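Local coordinates for transcriptional regulator ComR (Streptococcus vestibularis F0396, PDB 6HU8), which is a competence regulator of the RNPP family that probably binds DNA through its helix-turn-helix domain and probably responds to a signalling peptide through its tetratricopeptide domain, at residues E118-I129 with N161-Y171. Residues are numbered along the deposited sequence; the frame is centred on the assembly and turned at random.
Sequences EELLTLDILENI and NDLLVIDYYFY
Ile125 and Ile129 carry the apolar part of this contact, each laying its CG1 branch on a tyrosine. CG1 of Ile125 sits 4.1 Å from the centroid of the Tyr168 ring, over one face, while its CD1 reaches across to the backbone of helix 160-173, 3.7 Å from CA of Val165. One turn on, CG1 of Ile129 stands 3.9 Å from the centroid of the Tyr171 ring and only 16° off its normal, a clear CH-pi geometry; the same carbon lies near the edge of Tyr168. With CG anti to the backbone N, Tyr171 runs past Ile129 in the opposite direction. Toward the other end, CG2 of Thr122 meets CD1 of Leu164 at 3.6 Å.

Two polar bonds join the helices, one early in the contact, one toward its far end. Asn161 ND2 donates to Glu119 OE2 (2.8 Å, 168°); the acceptor lies in the amide plane, but the donor approaches from above the carboxylate. Lys82 reaches both Glu119 OE1 and Asn161 OD1, and Tyr78 also bonds OE1, tying the pair to helix 76-87. Asn128 ND2 donates to Tyr168 OH (2.8 Å), amide and ring planes clearly inclined. Tyr171 OH bonds to the carbonyl of Thr133.

The axes of the two helical segments come within 9.6 Å, N-to-C directions 39° apart, with helix 139-152 between them in sequence, consistent with the right-handed superhelix of stacked helices in tetratricopeptide-type domains.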
ATOM      1  N   GLU A 118       4.499   0.713  11.766  1.00 32.49           N
ATOM      2  CA  GLU A 118       4.321   0.674  10.316  1.00 35.39           C
ATOM      3  C   GLU A 118       4.022  -0.723   9.787  1.00 37.58           C
ATOM      4  O   GLU A 118       3.291  -0.878   8.815  1.00 35.62           O
ATOM      5  CB  GLU A 118       5.561   1.206   9.605  1.00 36.55           C
ATOM      6  CG  GLU A 118       6.006   2.556  10.077  1.00 42.60           C
ATOM      7  CD  GLU A 118       7.065   2.481  11.174  1.00 44.64           C
ATOM      8  OE1 GLU A 118       6.762   1.969  12.286  1.00 40.97           O
ATOM      9  OE2 GLU A 118       8.197   2.952  10.901  1.00 41.74           O
ATOM     10  N   GLU A 119       4.631  -1.738  10.395  1.00 35.87           N
ATOM     11  CA  GLU A 119       4.350  -3.105  10.001  1.00 36.41           C
ATOM     12  C   GLU A 119       2.932  -3.480  10.404  1.00 38.27           C
ATOM     13  O   GLU A 119       2.194  -4.104   9.625  1.00 37.35           O
ATOM     14  CB  GLU A 119       5.361  -4.075  10.622  1.00 37.86           C
ATOM     15  CG  GLU A 119       6.781  -3.936  10.052  1.00 35.59           C
ATOM     16  CD  GLU A 119       6.861  -4.238   8.551  1.00 41.83           C
ATOM     17  OE1 GLU A 119       6.162  -5.169   8.072  1.00 43.69           O
ATOM     18  OE2 GLU A 119       7.630  -3.549   7.842  1.00 43.06           O
ATOM     19  N   LEU A 120       2.556  -3.085  11.615  1.00 35.31           N
ATOM     20  CA  LEU A 120       1.232  -3.379  12.136  1.00 34.13           C
ATOM     21  C   LEU A 120       0.170  -2.722  11.285  1.00 36.42           C
ATOM     22  O   LEU A 120      -0.874  -3.321  11.049  1.00 33.66           O
ATOM     23  CB  LEU A 120       1.103  -2.905  13.585  1.00 32.58           C
ATOM     24  CG  LEU A 120       1.827  -3.789  14.609  1.00 34.14           C
ATOM     25  CD1 LEU A 120       1.862  -3.131  15.993  1.00 35.62           C
ATOM     26  CD2 LEU A 120       1.137  -5.143  14.668  1.00 34.17           C
ATOM     27  N   LEU A 121       0.424  -1.485  10.850  1.00 35.68           N
ATOM     28  CA  LEU A 121      -0.523  -0.791   9.958  1.00 35.14           C
ATOM     29  C   LEU A 121      -0.666  -1.520   8.624  1.00 36.27           C
ATOM     30  O   LEU A 121      -1.763  -1.612   8.064  1.00 39.54           O
ATOM     31  CB  LEU A 121      -0.096   0.652   9.694  1.00 37.37           C
ATOM     32  CG  LEU A 121      -1.010   1.369   8.673  1.00 37.19           C
ATOM     33  CD1 LEU A 121      -2.376   1.638   9.295  1.00 35.63           C
ATOM     34  CD2 LEU A 121      -0.386   2.664   8.163  1.00 34.86           C
ATOM     35  N   THR A 122       0.445  -2.040   8.108  1.00 37.24           N
ATOM     36  CA  THR A 122       0.402  -2.803   6.868  1.00 36.51           C
ATOM     37  C   THR A 122      -0.592  -3.952   6.983  1.00 41.16           C
ATOM     38  O   THR A 122      -1.361  -4.222   6.047  1.00 41.43           O
ATOM     39  CB  THR A 122       1.800  -3.345   6.481  1.00 41.57           C
ATOM     40  OG1 THR A 122       2.546  -2.298   5.841  1.00 42.94           O
ATOM     41  CG2 THR A 122       1.675  -4.508   5.514  1.00 46.91           C
ATOM     42  N   LEU A 123      -0.596  -4.617   8.137  1.00 36.46           N
ATOM     43  CA  LEU A 123      -1.509  -5.733   8.344  1.00 38.70           C
ATOM     44  C   LEU A 123      -2.956  -5.238   8.402  1.00 39.37           C
ATOM     45  O   LEU A 123      -3.843  -5.831   7.797  1.00 38.98           O
ATOM     46  CB  LEU A 123      -1.143  -6.495   9.614  1.00 38.86           C
ATOM     47  CG  LEU A 123       0.231  -7.181   9.556  1.00 36.84           C
ATOM     48  CD1 LEU A 123       0.552  -7.939  10.850  1.00 35.46           C
ATOM     49  CD2 LEU A 123       0.325  -8.105   8.346  1.00 42.20           C
ATOM     50  N   ASP A 124      -3.182  -4.147   9.130  1.00 37.98           N
ATOM     51  CA  ASP A 124      -4.508  -3.549   9.216  1.00 38.99           C
ATOM     52  C   ASP A 124      -5.041  -3.132   7.836  1.00 42.87           C
ATOM     53  O   ASP A 124      -6.218  -3.340   7.542  1.00 45.46           O
ATOM     54  CB  ASP A 124      -4.485  -2.335  10.145  1.00 40.44           C
ATOM     55  CG  ASP A 124      -4.512  -2.719  11.618  1.00 43.32           C
ATOM     56  OD1 ASP A 124      -5.083  -3.776  11.966  1.00 42.72           O
ATOM     57  OD2 ASP A 124      -3.975  -1.942  12.431  1.00 50.01           O
ATOM     58  N   ILE A 125      -4.181  -2.530   7.010  1.00 40.76           N
ATOM     59  CA  ILE A 125      -4.585  -2.056   5.682  1.00 41.70           C
ATOM     60  C   ILE A 125      -5.032  -3.202   4.779  1.00 42.59           C
ATOM     61  O   ILE A 125      -6.107  -3.150   4.190  1.00 46.21           O
ATOM     62  CB  ILE A 125      -3.446  -1.296   4.962  1.00 41.75           C
ATOM     63  CG1 ILE A 125      -3.217   0.070   5.599  1.00 34.69           C
ATOM     64  CG2 ILE A 125      -3.756  -1.130   3.462  1.00 39.66           C
ATOM     65  CD1 ILE A 125      -2.009   0.797   5.025  1.00 37.46           C
ATOM     66  N   LEU A 126      -4.193  -4.223   4.653  1.00 44.93           N
ATOM     67  CA  LEU A 126      -4.543  -5.406   3.885  1.00 46.53           C
ATOM     68  C   LEU A 126      -5.866  -5.990   4.355  1.00 49.90           C
ATOM     69  O   LEU A 126      -6.721  -6.359   3.545  1.00 47.73           O
ATOM     70  CB  LEU A 126      -3.441  -6.464   3.997  1.00 44.46           C
ATOM     71  CG  LEU A 126      -2.127  -6.114   3.307  1.00 45.35           C
ATOM     72  CD1 LEU A 126      -1.039  -7.082   3.730  1.00 44.37           C
ATOM     73  CD2 LEU A 126      -2.320  -6.143   1.799  1.00 46.32           C
ATOM     74  N   GLU A 127      -6.030  -6.071   5.671  1.00 44.52           N
ATOM     75  CA  GLU A 127      -7.223  -6.665   6.251  1.00 44.96           C
ATOM     76  C   GLU A 127      -8.459  -5.812   5.973  1.00 49.59           C
ATOM     77  O   GLU A 127      -9.497  -6.346   5.588  1.00 48.04           O
ATOM     78  CB  GLU A 127      -7.045  -6.863   7.753  1.00 45.63           C
ATOM     79  CG  GLU A 127      -8.133  -7.706   8.390  1.00 52.65           C
ATOM     80  CD  GLU A 127      -8.088  -7.666   9.910  1.00 58.59           C
ATOM     81  OE1 GLU A 127      -8.079  -8.747  10.530  1.00 63.30           O
ATOM     82  OE2 GLU A 127      -8.076  -6.555  10.485  1.00 60.15           O
ATOM     83  N   ASN A 128      -8.346  -4.496   6.170  1.00 44.84           N
ATOM     84  CA  ASN A 128      -9.469  -3.590   5.954  1.00 47.02           C
ATOM     85  C   ASN A 128      -9.939  -3.609   4.489  1.00 50.20           C
ATOM     86  O   ASN A 128     -11.114  -3.824   4.220  1.00 53.18           O
ATOM     87  CB  ASN A 128      -9.101  -2.167   6.391  1.00 48.63           C
ATOM     88  CG  ASN A 128      -9.162  -1.979   7.915  1.00 49.69           C
ATOM     89  OD1 ASN A 128      -9.467  -2.913   8.652  1.00 49.71           O
ATOM     90  ND2 ASN A 128      -8.861  -0.765   8.385  1.00 46.43           N
ATOM     91  N   ILE A 129      -9.022  -3.408   3.548  1.00 47.76           N
ATOM     92  CA  ILE A 129      -9.366  -3.442   2.129  1.00 50.04           C
ATOM     93  C   ILE A 129      -9.948  -4.806   1.730  1.00 53.47           C
ATOM     94  O   ILE A 129     -11.035  -4.867   1.156  1.00 55.56           O
ATOM     95  CB  ILE A 129      -8.142  -3.123   1.223  1.00 48.64           C
ATOM     96  CG1 ILE A 129      -7.655  -1.692   1.460  1.00 49.36           C
ATOM     97  CG2 ILE A 129      -8.490  -3.320  -0.258  1.00 47.30           C
ATOM     98  CD1 ILE A 129      -6.382  -1.339   0.732  1.00 41.45           C
ATOM     99  N   ASN A 161       5.865  -1.055   2.129  1.00 37.93           N
ATOM    100  CA  ASN A 161       4.944  -0.478   3.111  1.00 36.46           C
ATOM    101  C   ASN A 161       4.367   0.854   2.624  1.00 35.38           C
ATOM    102  O   ASN A 161       3.173   1.117   2.806  1.00 35.87           O
ATOM    103  CB  ASN A 161       5.611  -0.259   4.488  1.00 38.46           C
ATOM    104  CG  ASN A 161       5.891  -1.554   5.215  1.00 38.69           C
ATOM    105  OD1 ASN A 161       5.349  -2.608   4.873  1.00 39.82           O
ATOM    106  ND2 ASN A 161       6.738  -1.482   6.235  1.00 37.50           N
ATOM    107  N   ASP A 162       5.207   1.696   2.024  1.00 32.58           N
ATOM    108  CA  ASP A 162       4.726   2.971   1.464  1.00 38.05           C
ATOM    109  C   ASP A 162       3.620   2.742   0.428  1.00 38.60           C
ATOM    110  O   ASP A 162       2.588   3.434   0.423  1.00 36.84           O
ATOM    111  CB  ASP A 162       5.861   3.754   0.796  1.00 37.94           C
ATOM    112  CG  ASP A 162       6.900   4.248   1.777  1.00 41.51           C
ATOM    113  OD1 ASP A 162       6.586   4.371   2.983  1.00 40.67           O
ATOM    114  OD2 ASP A 162       8.034   4.524   1.322  1.00 41.34           O
ATOM    115  N   LEU A 163       3.856   1.772  -0.459  1.00 36.62           N
ATOM    116  CA  LEU A 163       2.896   1.431  -1.509  1.00 38.01           C
ATOM    117  C   LEU A 163       1.582   0.971  -0.915  1.00 37.07           C
ATOM    118  O   LEU A 163       0.520   1.237  -1.476  1.00 36.74           O
ATOM    119  CB  LEU A 163       3.455   0.348  -2.434  1.00 37.36           C
ATOM    120  CG  LEU A 163       4.600   0.793  -3.346  1.00 38.47           C
ATOM    121  CD1 LEU A 163       4.981  -0.349  -4.251  1.00 39.65           C
ATOM    122  CD2 LEU A 163       4.226   2.013  -4.168  1.00 43.02           C
ATOM    123  N   LEU A 164       1.639   0.303   0.233  1.00 34.57           N
ATOM    124  CA  LEU A 164       0.412  -0.166   0.858  1.00 32.83           C
ATOM    125  C   LEU A 164      -0.333   0.983   1.557  1.00 37.00           C
ATOM    126  O   LEU A 164      -1.560   1.015   1.555  1.00 35.57           O
ATOM    127  CB  LEU A 164       0.711  -1.313   1.824  1.00 36.67           C
ATOM    128  CG  LEU A 164       1.166  -2.582   1.083  1.00 41.40           C
ATOM    129  CD1 LEU A 164       1.605  -3.672   2.045  1.00 46.76           C
ATOM    130  CD2 LEU A 164       0.083  -3.106   0.173  1.00 37.37           C
ATOM    131  N   VAL A 165       0.396   1.915   2.165  1.00 36.23           N
ATOM    132  CA  VAL A 165      -0.243   3.119   2.695  1.00 36.95           C
ATOM    133  C   VAL A 165      -0.956   3.838   1.545  1.00 35.90           C
ATOM    134  O   VAL A 165      -2.092   4.314   1.674  1.00 35.89           O
ATOM    135  CB  VAL A 165       0.784   4.068   3.360  1.00 35.41           C
ATOM    136  CG1 VAL A 165       0.133   5.402   3.698  1.00 34.16           C
ATOM    137  CG2 VAL A 165       1.409   3.414   4.611  1.00 31.16           C
ATOM    138  N   ILE A 166      -0.271   3.916   0.414  1.00 35.25           N
ATOM    139  CA  ILE A 166      -0.822   4.578  -0.767  1.00 38.79           C
ATOM    140  C   ILE A 166      -2.055   3.817  -1.269  1.00 38.53           C
ATOM    141  O   ILE A 166      -3.005   4.414  -1.776  1.00 41.02           O
ATOM    142  CB  ILE A 166       0.239   4.700  -1.889  1.00 37.16           C
ATOM    143  CG1 ILE A 166       1.312   5.707  -1.478  1.00 36.95           C
ATOM    144  CG2 ILE A 166      -0.407   5.127  -3.221  1.00 38.61           C
ATOM    145  CD1 ILE A 166       2.462   5.830  -2.455  1.00 38.94           C
ATOM    146  N   ASP A 167      -2.054   2.499  -1.106  1.00 35.00           N
ATOM    147  CA  ASP A 167      -3.251   1.722  -1.406  1.00 37.50           C
ATOM    148  C   ASP A 167      -4.427   2.161  -0.508  1.00 39.31           C
ATOM    149  O   ASP A 167      -5.550   2.375  -0.996  1.00 35.63           O
ATOM    150  CB  ASP A 167      -2.964   0.230  -1.233  1.00 39.91           C
ATOM    151  CG  ASP A 167      -3.798  -0.634  -2.144  1.00 45.73           C
ATOM    152  OD1 ASP A 167      -4.673  -0.090  -2.858  1.00 46.90           O
ATOM    153  OD2 ASP A 167      -3.570  -1.861  -2.141  1.00 47.19           O
ATOM    154  N   TYR A 168      -4.165   2.321   0.791  1.00 37.45           N
ATOM    155  CA  TYR A 168      -5.208   2.726   1.743  1.00 38.11           C
ATOM    156  C   TYR A 168      -5.736   4.120   1.404  1.00 39.66           C
ATOM    157  O   TYR A 168      -6.936   4.414   1.568  1.00 37.75           O
ATOM    158  CB  TYR A 168      -4.676   2.705   3.180  1.00 37.79           C
ATOM    159  CG  TYR A 168      -5.725   2.466   4.244  1.00 36.06           C
ATOM    160  CD1 TYR A 168      -6.704   1.487   4.080  1.00 41.58           C
ATOM    161  CD2 TYR A 168      -5.723   3.201   5.432  1.00 41.64           C
ATOM    162  CE1 TYR A 168      -7.658   1.257   5.061  1.00 42.19           C
ATOM    163  CE2 TYR A 168      -6.666   2.974   6.423  1.00 40.12           C
ATOM    164  CZ  TYR A 168      -7.632   2.006   6.232  1.00 42.73           C
ATOM    165  OH  TYR A 168      -8.561   1.781   7.215  1.00 43.69           O
ATOM    166  N   TYR A 169      -4.839   4.980   0.935  1.00 38.92           N
ATOM    167  CA  TYR A 169      -5.230   6.313   0.479  1.00 38.68           C
ATOM    168  C   TYR A 169      -6.234   6.210  -0.679  1.00 43.29           C
ATOM    169  O   TYR A 169      -7.321   6.790  -0.616  1.00 41.32           O
ATOM    170  CB  TYR A 169      -3.991   7.130   0.076  1.00 38.23           C
ATOM    171  CG  TYR A 169      -4.300   8.305  -0.840  1.00 41.81           C
ATOM    172  CD1 TYR A 169      -5.134   9.350  -0.420  1.00 41.73           C
ATOM    173  CD2 TYR A 169      -3.750   8.377  -2.118  1.00 42.90           C
ATOM    174  CE1 TYR A 169      -5.423  10.426  -1.261  1.00 43.02           C
ATOM    175  CE2 TYR A 169      -4.043   9.451  -2.973  1.00 44.29           C
ATOM    176  CZ  TYR A 169      -4.877  10.466  -2.534  1.00 44.77           C
ATOM    177  OH  TYR A 169      -5.164  11.525  -3.363  1.00 43.78           O
ATOM    178  N   PHE A 170      -5.888   5.459  -1.726  1.00 37.79           N
ATOM    179  CA  PHE A 170      -6.806   5.265  -2.854  1.00 40.56           C
ATOM    180  C   PHE A 170      -8.134   4.678  -2.388  1.00 45.53           C
ATOM    181  O   PHE A 170      -9.205   5.053  -2.886  1.00 41.27           O
ATOM    182  CB  PHE A 170      -6.169   4.368  -3.922  1.00 35.78           C
ATOM    183  CG  PHE A 170      -4.991   5.000  -4.600  1.00 32.80           C
ATOM    184  CD1 PHE A 170      -4.987   6.367  -4.873  1.00 36.37           C
ATOM    185  CD2 PHE A 170      -3.894   4.247  -4.962  1.00 35.63           C
ATOM    186  CE1 PHE A 170      -3.909   6.974  -5.502  1.00 34.76           C
ATOM    187  CE2 PHE A 170      -2.808   4.848  -5.599  1.00 38.19           C
ATOM    188  CZ  PHE A 170      -2.814   6.214  -5.856  1.00 36.17           C
ATOM    189  N   TYR A 171      -8.056   3.773  -1.414  1.00 41.70           N
ATOM    190  CA  TYR A 171      -9.238   3.192  -0.785  1.00 43.43           C
ATOM    191  C   TYR A 171     -10.155   4.255  -0.166  1.00 45.70           C
ATOM    192  O   TYR A 171     -11.369   4.062  -0.120  1.00 48.88           O
ATOM    193  CB  TYR A 171      -8.805   2.192   0.276  1.00 42.67           C
ATOM    194  CG  TYR A 171      -9.900   1.358   0.906  1.00 45.01           C
ATOM    195  CD1 TYR A 171     -10.604   0.421   0.162  1.00 47.03           C
ATOM    196  CD2 TYR A 171     -10.179   1.459   2.267  1.00 45.35           C
ATOM    197  CE1 TYR A 171     -11.586  -0.376   0.748  1.00 49.34           C
ATOM    198  CE2 TYR A 171     -11.151   0.671   2.863  1.00 48.40           C
ATOM    199  CZ  TYR A 171     -11.854  -0.246   2.100  1.00 52.03           C
ATOM    200  OH  TYR A 171     -12.824  -1.032   2.690  1.00 51.20           O
TER